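Long-range contacts in probable AP endonuclease (African swine fever virus, PDB 6KI3), which probably cleaves DNA on the 5' side of abasic sites in repair, using three zinc ions, and probably also proofreads as a 3'-5' exonuclease: residues 11-17 with 28-33; 237-241 with 274-278. One frame throughout, in Å; residues are numbered along the deposited sequence.

Contact 1: 11-17 with 28-33; sequences VSHRLWS and NSIANY. With nucleotides of chain C.
The backbones of S17 and S29 come within 4.2 Å of each other at CA, where a short, weakly bonded helical turn at about 13-16 meets the longer helix 25-39, while V11 and I30 stand further apart. Y33 is held between V11, just ahead of the turn, and W16 within it. On one face of its ring lies V11 CG2, 3.6 Å from the centroid and nearly over the ring centre. Its edge is turned toward the face of W16, a T-shaped pair with planes at 88°, and Y33 CB sits over the six-membered ring of W16 in a CH-pi contact. With CG anti to the backbone N (chi1 156°), the Y33 ring swings across to V11, and its OH is bonded to S46 and A9, which ties the helix to the first two barrel strands. This is the first beta-alpha unit of the TIM barrel: strand 6-10 leads through the turn and a following loop into helix 25-39, which packs outside it. N32 ND2 gives a nearly straight hydrogen bond to W16 O (2.7 Å, 169°), the oxygen lying in the plane of the amide, giving that carbonyl a side-chain partner near the turn's end. Beside it, S29 CB packs on W16 CB at 3.7 Å and lies 3.3 Å from S17 OG, which hydrogen-bonds C25 O. At the start of the turn S12 is the N-cap, its OG accepting from L15 N. The adjacent H13 N is bonded to OP2 of DG3 of chain C at 3.0 Å, so the helix start meets the DNA backbone.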
ATOM      1  N   VAL A  11      -7.360  -7.087   2.426  1.00 20.86           N
ATOM      2  CA  VAL A  11      -8.384  -7.986   2.942  1.00 24.04           C
ATOM      3  C   VAL A  11      -9.682  -7.199   3.045  1.00 28.08           C
ATOM      4  O   VAL A  11      -9.827  -6.329   3.913  1.00 25.69           O
ATOM      5  CB  VAL A  11      -7.987  -8.583   4.298  1.00 23.94           C
ATOM      6  CG1 VAL A  11      -9.066  -9.529   4.801  1.00 26.14           C
ATOM      7  CG2 VAL A  11      -6.651  -9.295   4.188  1.00 19.40           C
ATOM      8  N   SER A  12     -10.631  -7.499   2.164  1.00 26.39           N
ATOM      9  CA  SER A  12     -11.924  -6.836   2.209  1.00 28.97           C
ATOM     10  C   SER A  12     -12.847  -7.534   3.201  1.00 30.33           C
ATOM     11  O   SER A  12     -12.795  -8.755   3.380  1.00 29.83           O
ATOM     12  CB  SER A  12     -12.569  -6.812   0.824  1.00 29.26           C
ATOM     13  OG  SER A  12     -13.212  -8.042   0.544  1.00 35.38           O
ATOM     14  N   HIS A  13     -13.629  -6.792   3.735  1.00 29.07           N
ATOM     15  CA  HIS A  13     -14.604  -7.304   4.676  1.00 33.41           C
ATOM     16  C   HIS A  13     -15.614  -8.156   3.992  1.00 37.54           C
ATOM     17  O   HIS A  13     -15.949  -9.266   4.538  1.00 38.37           O
ATOM     18  CB  HIS A  13     -15.285  -6.134   5.329  1.00 34.79           C
ATOM     19  CG  HIS A  13     -16.468  -6.471   6.137  1.00 38.41           C
ATOM     20  ND1 HIS A  13     -17.459  -7.273   5.723  1.00 38.01           N
ATOM     21  CD2 HIS A  13     -16.869  -6.016   7.361  1.00 35.85           C
ATOM     22  CE1 HIS A  13     -18.415  -7.322   6.664  1.00 40.89           C
ATOM     23  NE2 HIS A  13     -18.059  -6.553   7.663  1.00 40.32           N
ATOM     24  N   ARG A  14     -16.143  -7.724   2.861  1.00 36.64           N
ATOM     25  CA  ARG A  14     -17.167  -8.495   2.156  1.00 37.74           C
ATOM     26  C   ARG A  14     -16.771  -9.875   1.609  1.00 38.33           C
ATOM     27  O   ARG A  14     -17.575 -10.807   1.619  1.00 43.36           O
ATOM     28  CB  ARG A  14     -17.768  -7.653   1.024  1.00 41.90           C
ATOM     29  CG  ARG A  14     -18.746  -8.410   0.140  1.00 51.39           C
ATOM     30  CD  ARG A  14     -19.081  -7.619  -1.114  1.00 50.64           C
ATOM     31  NE  ARG A  14     -17.882  -7.226  -1.849  1.00 52.90           N
ATOM     32  CZ  ARG A  14     -17.509  -7.756  -3.009  1.00 55.09           C
ATOM     33  NH1 ARG A  14     -18.243  -8.706  -3.573  1.00 55.96           N
ATOM     34  NH2 ARG A  14     -16.402  -7.337  -3.607  1.00 55.22           N
ATOM     35  N   LEU A  15     -15.546  -9.985   1.111  1.00 38.10           N
ATOM     36  CA  LEU A  15     -15.059 -11.189   0.449  1.00 39.90           C
ATOM     37  C   LEU A  15     -14.308 -12.129   1.380  1.00 33.76           C
ATOM     38  O   LEU A  15     -13.851 -13.185   0.931  1.00 34.02           O
ATOM     39  CB  LEU A  15     -14.150 -10.822  -0.730  1.00 38.35           C
ATOM     40  CG  LEU A  15     -14.846  -9.980  -1.798  1.00 43.98           C
ATOM     41  CD1 LEU A  15     -13.863  -9.498  -2.872  1.00 45.81           C
ATOM     42  CD2 LEU A  15     -15.971 -10.794  -2.404  1.00 46.82           C
ATOM     43  N   TRP A  16     -14.178 -11.788   2.661  1.00 35.75           N
ATOM     44  CA  TRP A  16     -13.377 -12.608   3.563  1.00 33.41           C
ATOM     45  C   TRP A  16     -14.099 -12.911   4.871  1.00 35.41           C
ATOM     46  O   TRP A  16     -13.901 -13.982   5.453  1.00 34.03           O
ATOM     47  CB  TRP A  16     -12.037 -11.924   3.844  1.00 32.76           C
ATOM     48  CG  TRP A  16     -11.117 -11.902   2.661  1.00 34.05           C
ATOM     49  CD1 TRP A  16     -10.876 -10.850   1.825  1.00 32.60           C
ATOM     50  CD2 TRP A  16     -10.316 -12.988   2.180  1.00 32.67           C
ATOM     51  NE1 TRP A  16      -9.971 -11.213   0.856  1.00 31.80           N
ATOM     52  CE2 TRP A  16      -9.612 -12.521   1.052  1.00 34.01           C
ATOM     53  CE3 TRP A  16     -10.125 -14.309   2.594  1.00 33.33           C
ATOM     54  CZ2 TRP A  16      -8.732 -13.328   0.333  1.00 33.28           C
ATOM     55  CZ3 TRP A  16      -9.252 -15.109   1.880  1.00 38.93           C
ATOM     56  CH2 TRP A  16      -8.566 -14.617   0.763  1.00 35.77           C
ATOM     57  N   SER A  17     -14.929 -11.986   5.344  1.00 36.14           N
ATOM     58  CA  SER A  17     -15.599 -12.187   6.620  1.00 33.67           C
ATOM     59  C   SER A  17     -16.705 -13.226   6.494  1.00 37.89           C
ATOM     60  O   SER A  17     -17.428 -13.273   5.495  1.00 39.46           O
ATOM     61  CB  SER A  17     -16.182 -10.874   7.140  1.00 38.45           C
ATOM     62  OG  SER A  17     -15.157  -9.946   7.450  1.00 39.97           O
ATOM     63  N   ASN A  28     -11.831 -11.608  12.051  1.00 25.45           N
ATOM     64  CA  ASN A  28     -12.362 -12.820  11.433  1.00 27.27           C
ATOM     65  C   ASN A  28     -11.959 -12.912   9.966  1.00 29.80           C
ATOM     66  O   ASN A  28     -11.592 -13.988   9.481  1.00 28.45           O
ATOM     67  CB  ASN A  28     -13.884 -12.857  11.575  1.00 29.13           C
ATOM     68  CG  ASN A  28     -14.529 -13.932  10.719  1.00 30.70           C
ATOM     69  OD1 ASN A  28     -14.989 -13.662   9.609  1.00 31.27           O
ATOM     70  ND2 ASN A  28     -14.573 -15.155  11.234  1.00 28.60           N
ATOM     71  N   SER A  29     -12.020 -11.789   9.246  1.00 27.93           N
ATOM     72  CA  SER A  29     -11.621 -11.788   7.843  1.00 30.32           C
ATOM     73  C   SER A  29     -10.137 -12.098   7.693  1.00 29.17           C
ATOM     74  O   SER A  29      -9.740 -12.860   6.803  1.00 31.04           O
ATOM     75  CB  SER A  29     -11.953 -10.438   7.206  1.00 32.97           C
ATOM     76  OG  SER A  29     -11.240  -9.388   7.837  1.00 32.85           O
ATOM     77  N   ILE A  30      -9.302 -11.520   8.560  1.00 27.76           N
ATOM     78  CA  ILE A  30      -7.871 -11.798   8.515  1.00 25.82           C
ATOM     79  C   ILE A  30      -7.600 -13.259   8.856  1.00 30.05           C
ATOM     80  O   ILE A  30      -6.697 -13.888   8.287  1.00 29.88           O
ATOM     81  CB  ILE A  30      -7.119 -10.837   9.454  1.00 24.50           C
ATOM     82  CG1 ILE A  30      -7.151  -9.418   8.883  1.00 22.32           C
ATOM     83  CG2 ILE A  30      -5.683 -11.294   9.678  1.00 21.14           C
ATOM     84  CD1 ILE A  30      -6.499  -8.389   9.768  1.00 25.26           C
ATOM     85  N   ALA A  31      -8.384 -13.828   9.774  1.00 27.48           N
ATOM     86  CA  ALA A  31      -8.237 -15.242  10.104  1.00 30.51           C
ATOM     87  C   ALA A  31      -8.484 -16.117   8.881  1.00 29.65           C
ATOM     88  O   ALA A  31      -7.711 -17.039   8.595  1.00 27.47           O
ATOM     89  CB  ALA A  31      -9.190 -15.618  11.239  1.00 28.69           C
ATOM     90  N   ASN A  32      -9.561 -15.841   8.143  1.00 30.43           N
ATOM     91  CA  ASN A  32      -9.825 -16.588   6.918  1.00 33.97           C
ATOM     92  C   ASN A  32      -8.763 -16.303   5.864  1.00 35.78           C
ATOM     93  O   ASN A  32      -8.385 -17.195   5.095  1.00 35.73           O
ATOM     94  CB  ASN A  32     -11.217 -16.249   6.387  1.00 31.46           C
ATOM     95  CG  ASN A  32     -12.312 -16.563   7.385  1.00 31.38           C
ATOM     96  OD1 ASN A  32     -12.129 -17.379   8.288  1.00 34.01           O
ATOM     97  ND2 ASN A  32     -13.460 -15.914   7.230  1.00 31.11           N
ATOM     98  N   TYR A  33      -8.267 -15.065   5.820  1.00 34.07           N
ATOM     99  CA  TYR A  33      -7.228 -14.701   4.862  1.00 30.58           C
ATOM    100  C   TYR A  33      -5.904 -15.384   5.185  1.00 32.35           C
ATOM    101  O   TYR A  33      -5.134 -15.701   4.271  1.00 35.06           O
ATOM    102  CB  TYR A  33      -7.080 -13.179   4.833  1.00 29.41           C
ATOM    103  CG  TYR A  33      -5.739 -12.652   4.377  1.00 26.13           C
ATOM    104  CD1 TYR A  33      -5.470 -12.446   3.030  1.00 27.41           C
ATOM    105  CD2 TYR A  33      -4.753 -12.322   5.299  1.00 23.92           C
ATOM    106  CE1 TYR A  33      -4.249 -11.948   2.614  1.00 27.42           C
ATOM    107  CE2 TYR A  33      -3.532 -11.828   4.894  1.00 24.04           C
ATOM    108  CZ  TYR A  33      -3.285 -11.641   3.553  1.00 26.81           C
ATOM    109  OH  TYR A  33      -2.067 -11.148   3.153  1.00 27.19           O
TER
ATOM    110  P    DG C   3     -14.263  -3.359   3.134  1.00 32.20           P
ATOM    111  OP1  DG C   3     -13.053  -3.633   3.941  1.00 31.81           O
ATOM    112  OP2  DG C   3     -14.883  -4.450   2.350  1.00 35.68           O
ATOM    113  O5'  DG C   3     -15.367  -2.741   4.102  1.00 31.16           O
ATOM    114  C5'  DG C   3     -15.146  -1.466   4.683  1.00 33.14           C
ATOM    115  C4'  DG C   3     -16.403  -0.952   5.354  1.00 34.31           C
ATOM    116  O4'  DG C   3     -17.287  -0.366   4.361  1.00 35.99           O
ATOM    117  C3'  DG C   3     -17.227  -2.010   6.087  1.00 34.29           C
ATOM    118  O3'  DG C   3     -17.717  -1.458   7.293  1.00 38.35           O
ATOM    119  C2'  DG C   3     -18.358  -2.300   5.100  1.00 32.33           C
ATOM    120  C1'  DG C   3     -18.573  -0.931   4.484  1.00 32.50           C
ATOM    121  N9   DG C   3     -19.184  -0.974   3.160  1.00 35.55           N
ATOM    122  C8   DG C   3     -18.946  -1.895   2.169  1.00 33.22           C
ATOM    123  N7   DG C   3     -19.636  -1.679   1.083  1.00 35.58           N
ATOM    124  C5   DG C   3     -20.376  -0.538   1.372  1.00 36.30           C
ATOM    125  C6   DG C   3     -21.306   0.171   0.575  1.00 38.22           C
ATOM    126  O6   DG C   3     -21.672  -0.076  -0.582  1.00 36.82           O
ATOM    127  N1   DG C   3     -21.830   1.272   1.252  1.00 39.76           N
ATOM    128  C2   DG C   3     -21.497   1.638   2.534  1.00 38.48           C
ATOM    129  N2   DG C   3     -22.106   2.731   3.018  1.00 37.77           N
ATOM    130  N3   DG C   3     -20.627   0.982   3.291  1.00 36.14           N
ATOM    131  C4   DG C   3     -20.108  -0.092   2.647  1.00 35.54           C
ATOM    132  P    DA C   4     -18.421  -2.379   8.406  1.00 39.25           P
ATOM    133  OP1  DA C   4     -17.469  -2.497   9.531  1.00 41.37           O
ATOM    134  OP2  DA C   4     -18.968  -3.602   7.778  1.00 37.39           O
ATOM    135  O5'  DA C   4     -19.647  -1.478   8.884  1.00 38.95           O
ATOM    136  C5'  DA C   4     -19.420  -0.117   9.219  1.00 37.10           C
ATOM    137  C4'  DA C   4     -20.714   0.673   9.199  1.00 40.36           C
ATOM    138  O4'  DA C   4     -21.212   0.766   7.840  1.00 42.86           O
ATOM    139  C3'  DA C   4     -21.842   0.084  10.036  1.00 37.69           C
ATOM    140  O3'  DA C   4     -22.510   1.129  10.720  1.00 46.06           O
ATOM    141  C2'  DA C   4     -22.742  -0.595   9.000  1.00 39.22           C
ATOM    142  C1'  DA C   4     -22.532   0.273   7.764  1.00 36.60           C
ATOM    143  N9   DA C   4     -22.666  -0.459   6.506  1.00 39.09           N
ATOM    144  C8   DA C   4     -22.091  -1.659   6.187  1.00 38.02           C
ATOM    145  N7   DA C   4     -22.377  -2.079   4.978  1.00 36.62           N
ATOM    146  C5   DA C   4     -23.192  -1.084   4.464  1.00 36.15           C
ATOM    147  C6   DA C   4     -23.832  -0.931   3.216  1.00 37.94           C
ATOM    148  N6   DA C   4     -23.739  -1.825   2.227  1.00 36.93           N
ATOM    149  N1   DA C   4     -24.572   0.181   3.027  1.00 39.15           N
ATOM    150  C2   DA C   4     -24.662   1.074   4.020  1.00 39.42           C
ATOM    151  N3   DA C   4     -24.107   1.040   5.231  1.00 40.01           N
ATOM    152  C4   DA C   4     -23.378  -0.076   5.391  1.00 39.72           C
TER

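Contact 2: 237-241 with 274-278; sequences RHASL and ILERN. With ZN (zinc ion), chain I; ZN (zinc ion), chain J; nucleotides of chain C; nucleotides of chain B.
One phosphate oxygen joins the two segments through metal: OP2 of 3DR1 of chain C binds both the zinc ion held by H238 and the zinc ion held by E276. H238 NE2 reaches its zinc ion at 2.1 Å and E276 OE2, which N225 ND2 also hydrogen-bonds and helps position, reaches the other at 2.3 Å. The other ring nitrogen of H238, ND1, gives a long hydrogen bond of 3.3 Å to E276 O, with the donor tilted 20° from the carbonyl plane; R277 NH1 bonds the same oxygen weakly. The backbone of one metal ligand therefore helps fix the rotation of the other. R277 lies along A239 to L241. Its chain bends at chi2 (-59°), turning the guanidinium back so that A239 O stands 3.3 Å above the centre of one face, while L275 CB lies off-centre over the other. NE is close to S240 CA, and L241 CD2 packs 3.8 Å from NH2. The arginine's main polar partner is E292 of helix 282-300, salt-bridged to NH2; the same carboxylate receives S240 OG and L241 N, so one acidic side chain holds both segments. At the DNA end, E276 CB is 3.4 Å from O4' of the abasic sugar analogue, and N278 ND2 makes a weak bond to its O3'. With H187 and D236 around one zinc ion, E147, D184 and H223 around the other, and H83, H120 and E147 around the third, this belongs to the three-zinc cluster of the endonuclease IV type, at the C-terminal ends of TIM-barrel strands.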
ATOM      1  N   ARG A 237      -6.899   1.582 -12.917  1.00 29.43           N
ATOM      2  CA  ARG A 237      -7.590   0.303 -13.051  1.00 32.57           C
ATOM      3  C   ARG A 237      -6.618  -0.805 -12.668  1.00 31.20           C
ATOM      4  O   ARG A 237      -5.708  -1.130 -13.439  1.00 31.89           O
ATOM      5  CB  ARG A 237      -8.115   0.095 -14.474  1.00 35.57           C
ATOM      6  CG  ARG A 237      -9.169   1.097 -14.911  1.00 36.24           C
ATOM      7  CD  ARG A 237     -10.395   1.044 -14.013  1.00 35.21           C
ATOM      8  NE  ARG A 237     -10.646   2.332 -13.374  1.00 41.69           N
ATOM      9  CZ  ARG A 237     -11.454   3.265 -13.866  1.00 45.47           C
ATOM     10  NH1 ARG A 237     -11.618   4.411 -13.217  1.00 45.17           N
ATOM     11  NH2 ARG A 237     -12.098   3.055 -15.005  1.00 42.68           N
ATOM     12  N   HIS A 238      -6.810  -1.387 -11.487  1.00 33.03           N
ATOM     13  CA  HIS A 238      -5.906  -2.424 -11.009  1.00 30.32           C
ATOM     14  C   HIS A 238      -6.142  -3.736 -11.748  1.00 32.24           C
ATOM     15  O   HIS A 238      -7.247  -4.027 -12.214  1.00 33.84           O
ATOM     16  CB  HIS A 238      -6.080  -2.639  -9.505  1.00 30.67           C
ATOM     17  CG  HIS A 238      -5.581  -1.501  -8.670  1.00 30.21           C
ATOM     18  ND1 HIS A 238      -5.507  -1.564  -7.296  1.00 29.81           N
ATOM     19  CD2 HIS A 238      -5.129  -0.273  -9.015  1.00 28.59           C
ATOM     20  CE1 HIS A 238      -5.034  -0.422  -6.829  1.00 27.62           C
ATOM     21  NE2 HIS A 238      -4.795   0.378  -7.853  1.00 27.84           N
ATOM     22  N   ALA A 239      -5.083  -4.536 -11.847  1.00 28.62           N
ATOM     23  CA  ALA A 239      -5.152  -5.831 -12.503  1.00 27.36           C
ATOM     24  C   ALA A 239      -4.129  -6.762 -11.871  1.00 27.40           C
ATOM     25  O   ALA A 239      -3.165  -6.321 -11.240  1.00 29.01           O
ATOM     26  CB  ALA A 239      -4.917  -5.712 -14.014  1.00 27.01           C
ATOM     27  N   SER A 240      -4.351  -8.062 -12.047  1.00 28.75           N
ATOM     28  CA  SER A 240      -3.436  -9.056 -11.506  1.00 30.76           C
ATOM     29  C   SER A 240      -2.094  -9.002 -12.226  1.00 34.13           C
ATOM     30  O   SER A 240      -2.005  -8.621 -13.396  1.00 32.12           O
ATOM     31  CB  SER A 240      -4.038 -10.457 -11.622  1.00 33.08           C
ATOM     32  OG  SER A 240      -5.111 -10.628 -10.713  1.00 32.23           O
ATOM     33  N   LEU A 241      -1.042  -9.391 -11.506  1.00 35.31           N
ATOM     34  CA  LEU A 241       0.308  -9.347 -12.054  1.00 36.29           C
ATOM     35  C   LEU A 241       0.403 -10.199 -13.313  1.00 38.27           C
ATOM     36  O   LEU A 241      -0.101 -11.326 -13.356  1.00 38.30           O
ATOM     37  CB  LEU A 241       1.316  -9.828 -11.011  1.00 34.98           C
ATOM     38  CG  LEU A 241       1.271  -9.140  -9.643  1.00 33.09           C
ATOM     39  CD1 LEU A 241       2.331  -9.718  -8.714  1.00 31.10           C
ATOM     40  CD2 LEU A 241       1.430  -7.632  -9.780  1.00 29.97           C
ATOM     41  N   ILE A 274       2.015  -5.333  -0.763  1.00 27.46           N
ATOM     42  CA  ILE A 274       0.584  -5.596  -0.673  1.00 26.67           C
ATOM     43  C   ILE A 274       0.007  -5.645  -2.080  1.00 28.42           C
ATOM     44  O   ILE A 274       0.192  -4.709  -2.865  1.00 25.63           O
ATOM     45  CB  ILE A 274      -0.136  -4.525   0.168  1.00 24.71           C
ATOM     46  CG1 ILE A 274       0.507  -4.402   1.552  1.00 25.24           C
ATOM     47  CG2 ILE A 274      -1.615  -4.853   0.288  1.00 21.57           C
ATOM     48  CD1 ILE A 274       0.294  -5.606   2.438  1.00 23.71           C
ATOM     49  N   LEU A 275      -0.691  -6.734  -2.393  1.00 25.88           N
ATOM     50  CA  LEU A 275      -1.452  -6.839  -3.632  1.00 25.94           C
ATOM     51  C   LEU A 275      -2.874  -6.355  -3.380  1.00 25.53           C
ATOM     52  O   LEU A 275      -3.518  -6.781  -2.417  1.00 24.00           O
ATOM     53  CB  LEU A 275      -1.470  -8.279  -4.153  1.00 27.76           C
ATOM     54  CG  LEU A 275      -0.199  -8.881  -4.762  1.00 30.58           C
ATOM     55  CD1 LEU A 275       0.850  -9.207  -3.705  1.00 28.79           C
ATOM     56  CD2 LEU A 275      -0.542 -10.121  -5.575  1.00 30.85           C
ATOM     57  N   GLU A 276      -3.360  -5.467  -4.238  1.00 25.38           N
ATOM     58  CA  GLU A 276      -4.679  -4.860  -4.074  1.00 30.48           C
ATOM     59  C   GLU A 276      -5.580  -5.333  -5.212  1.00 31.43           C
ATOM     60  O   GLU A 276      -5.670  -4.693  -6.262  1.00 29.38           O
ATOM     61  CB  GLU A 276      -4.568  -3.338  -4.035  1.00 24.55           C
ATOM     62  CG  GLU A 276      -3.525  -2.830  -3.054  1.00 27.09           C
ATOM     63  CD  GLU A 276      -3.438  -1.317  -3.030  1.00 27.71           C
ATOM     64  OE1 GLU A 276      -4.027  -0.697  -2.118  1.00 23.96           O
ATOM     65  OE2 GLU A 276      -2.785  -0.747  -3.930  1.00 25.64           O
ATOM     66  N   ARG A 277      -6.296  -6.402  -4.973  1.00 29.38           N
ATOM     67  CA  ARG A 277      -7.189  -6.933  -5.955  1.00 34.14           C
ATOM     68  C   ARG A 277      -8.610  -6.862  -5.536  1.00 36.64           C
ATOM     69  O   ARG A 277      -8.934  -7.233  -4.474  1.00 38.72           O
ATOM     70  CB  ARG A 277      -6.913  -8.386  -6.228  1.00 34.63           C
ATOM     71  CG  ARG A 277      -5.628  -8.700  -6.898  1.00 33.76           C
ATOM     72  CD  ARG A 277      -5.411  -8.084  -8.241  1.00 30.03           C
ATOM     73  NE  ARG A 277      -3.993  -8.102  -8.358  1.00 32.31           N
ATOM     74  CZ  ARG A 277      -3.209  -7.135  -7.960  1.00 30.18           C
ATOM     75  NH1 ARG A 277      -3.689  -6.016  -7.527  1.00 28.80           N
ATOM     76  NH2 ARG A 277      -1.939  -7.280  -8.052  1.00 33.50           N
ATOM     77  N   ASN A 278      -9.439  -6.390  -6.414  1.00 38.49           N
ATOM     78  CA  ASN A 278     -10.824  -6.343  -6.187  1.00 44.52           C
ATOM     79  C   ASN A 278     -11.473  -7.209  -7.243  1.00 48.68           C
ATOM     80  O   ASN A 278     -11.226  -7.032  -8.399  1.00 47.84           O
ATOM     81  CB  ASN A 278     -11.321  -4.941  -6.456  1.00 45.60           C
ATOM     82  CG  ASN A 278     -11.136  -3.995  -5.307  1.00 54.79           C
ATOM     83  OD1 ASN A 278     -10.586  -4.334  -4.274  1.00 55.73           O
ATOM     84  ND2 ASN A 278     -11.614  -2.775  -5.491  1.00 52.84           N
TER
HETATM   85 ZN    ZN I 301      -5.046   2.352  -7.274  1.00 26.03          ZN
HETATM   86 ZN    ZN J 302      -2.656   1.518  -3.659  1.00 28.15          ZN
ATOM     87  O5' 3DR C   1      -6.378   1.136  -4.175  1.00 33.08           O
ATOM     88  P   3DR C   1      -5.636   2.498  -4.603  1.00 26.94           P
ATOM     89  OP1 3DR C   1      -5.718   3.358  -3.366  1.00 29.09           O
ATOM     90  OP2 3DR C   1      -4.245   2.037  -4.958  1.00 28.08           O
ATOM     91  OP3 3DR C   1      -6.448   3.018  -5.765  1.00 30.61           O
ATOM     92  C2' 3DR C   1      -8.568  -1.405  -1.311  1.00 25.79           C
ATOM     93  C5' 3DR C   1      -7.569   1.157  -3.392  1.00 27.94           C
ATOM     94  C4' 3DR C   1      -8.160  -0.247  -3.388  1.00 28.69           C
ATOM     95  O4' 3DR C   1      -7.112  -1.193  -3.171  1.00 30.08           O
ATOM     96  C1' 3DR C   1      -7.417  -2.049  -2.069  1.00 26.98           C
ATOM     97  C3' 3DR C   1      -9.192  -0.432  -2.290  1.00 27.44           C
ATOM     98  O3' 3DR C   1     -10.362  -1.031  -2.847  1.00 31.46           O
TER
ATOM     99  P    DC B   8     -17.963   2.708 -12.367  1.00 57.46           P
ATOM    100  OP1  DC B   8     -17.971   1.786 -13.526  1.00 50.01           O
ATOM    101  OP2  DC B   8     -18.985   2.569 -11.307  1.00 53.70           O
ATOM    102  O5'  DC B   8     -16.521   2.647 -11.679  1.00 52.29           O
ATOM    103  C5'  DC B   8     -15.369   3.012 -12.427  1.00 44.20           C
ATOM    104  C4'  DC B   8     -14.327   3.666 -11.538  1.00 44.88           C
ATOM    105  O4'  DC B   8     -14.833   4.906 -11.022  1.00 37.04           O
ATOM    106  C3'  DC B   8     -13.943   2.871 -10.301  1.00 42.86           C
ATOM    107  O3'  DC B   8     -12.840   2.022 -10.595  1.00 42.89           O
ATOM    108  C2'  DC B   8     -13.563   3.954  -9.273  1.00 41.34           C
ATOM    109  C1'  DC B   8     -14.046   5.261  -9.914  1.00 39.25           C
ATOM    110  N1   DC B   8     -14.859   6.111  -8.998  1.00 40.62           N
ATOM    111  C2   DC B   8     -14.298   7.274  -8.457  1.00 39.40           C
ATOM    112  O2   DC B   8     -13.135   7.576  -8.753  1.00 41.48           O
ATOM    113  N3   DC B   8     -15.047   8.038  -7.624  1.00 38.38           N
ATOM    114  C4   DC B   8     -16.296   7.677  -7.331  1.00 39.71           C
ATOM    115  N4   DC B   8     -16.995   8.462  -6.505  1.00 39.60           N
ATOM    116  C5   DC B   8     -16.885   6.495  -7.871  1.00 40.72           C
ATOM    117  C6   DC B   8     -16.136   5.748  -8.690  1.00 39.07           C
TER

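Overall arrangement
Both contacts are largely buried and both border the bound DNA, yet they occupy different layers of the barrel. Contact 1 lies further out, its centre about 17 Å from the centre of the chain, and joins a loop turn to an outer helix, chiefly through aromatic and aliphatic groups. Contact 2, at about 11 Å, is more central and dominated by metal ligands and charged groups. Strand 6-10, which leads into contact 1, pairs in parallel with strand 272-275 of contact 2, and helix 282-300 touches both. Their centres are about 16 Å apart and their nearest atoms about 5 Å. Contact 1 meets phosphate through a backbone N-H, contact 2 chiefly through zinc ions.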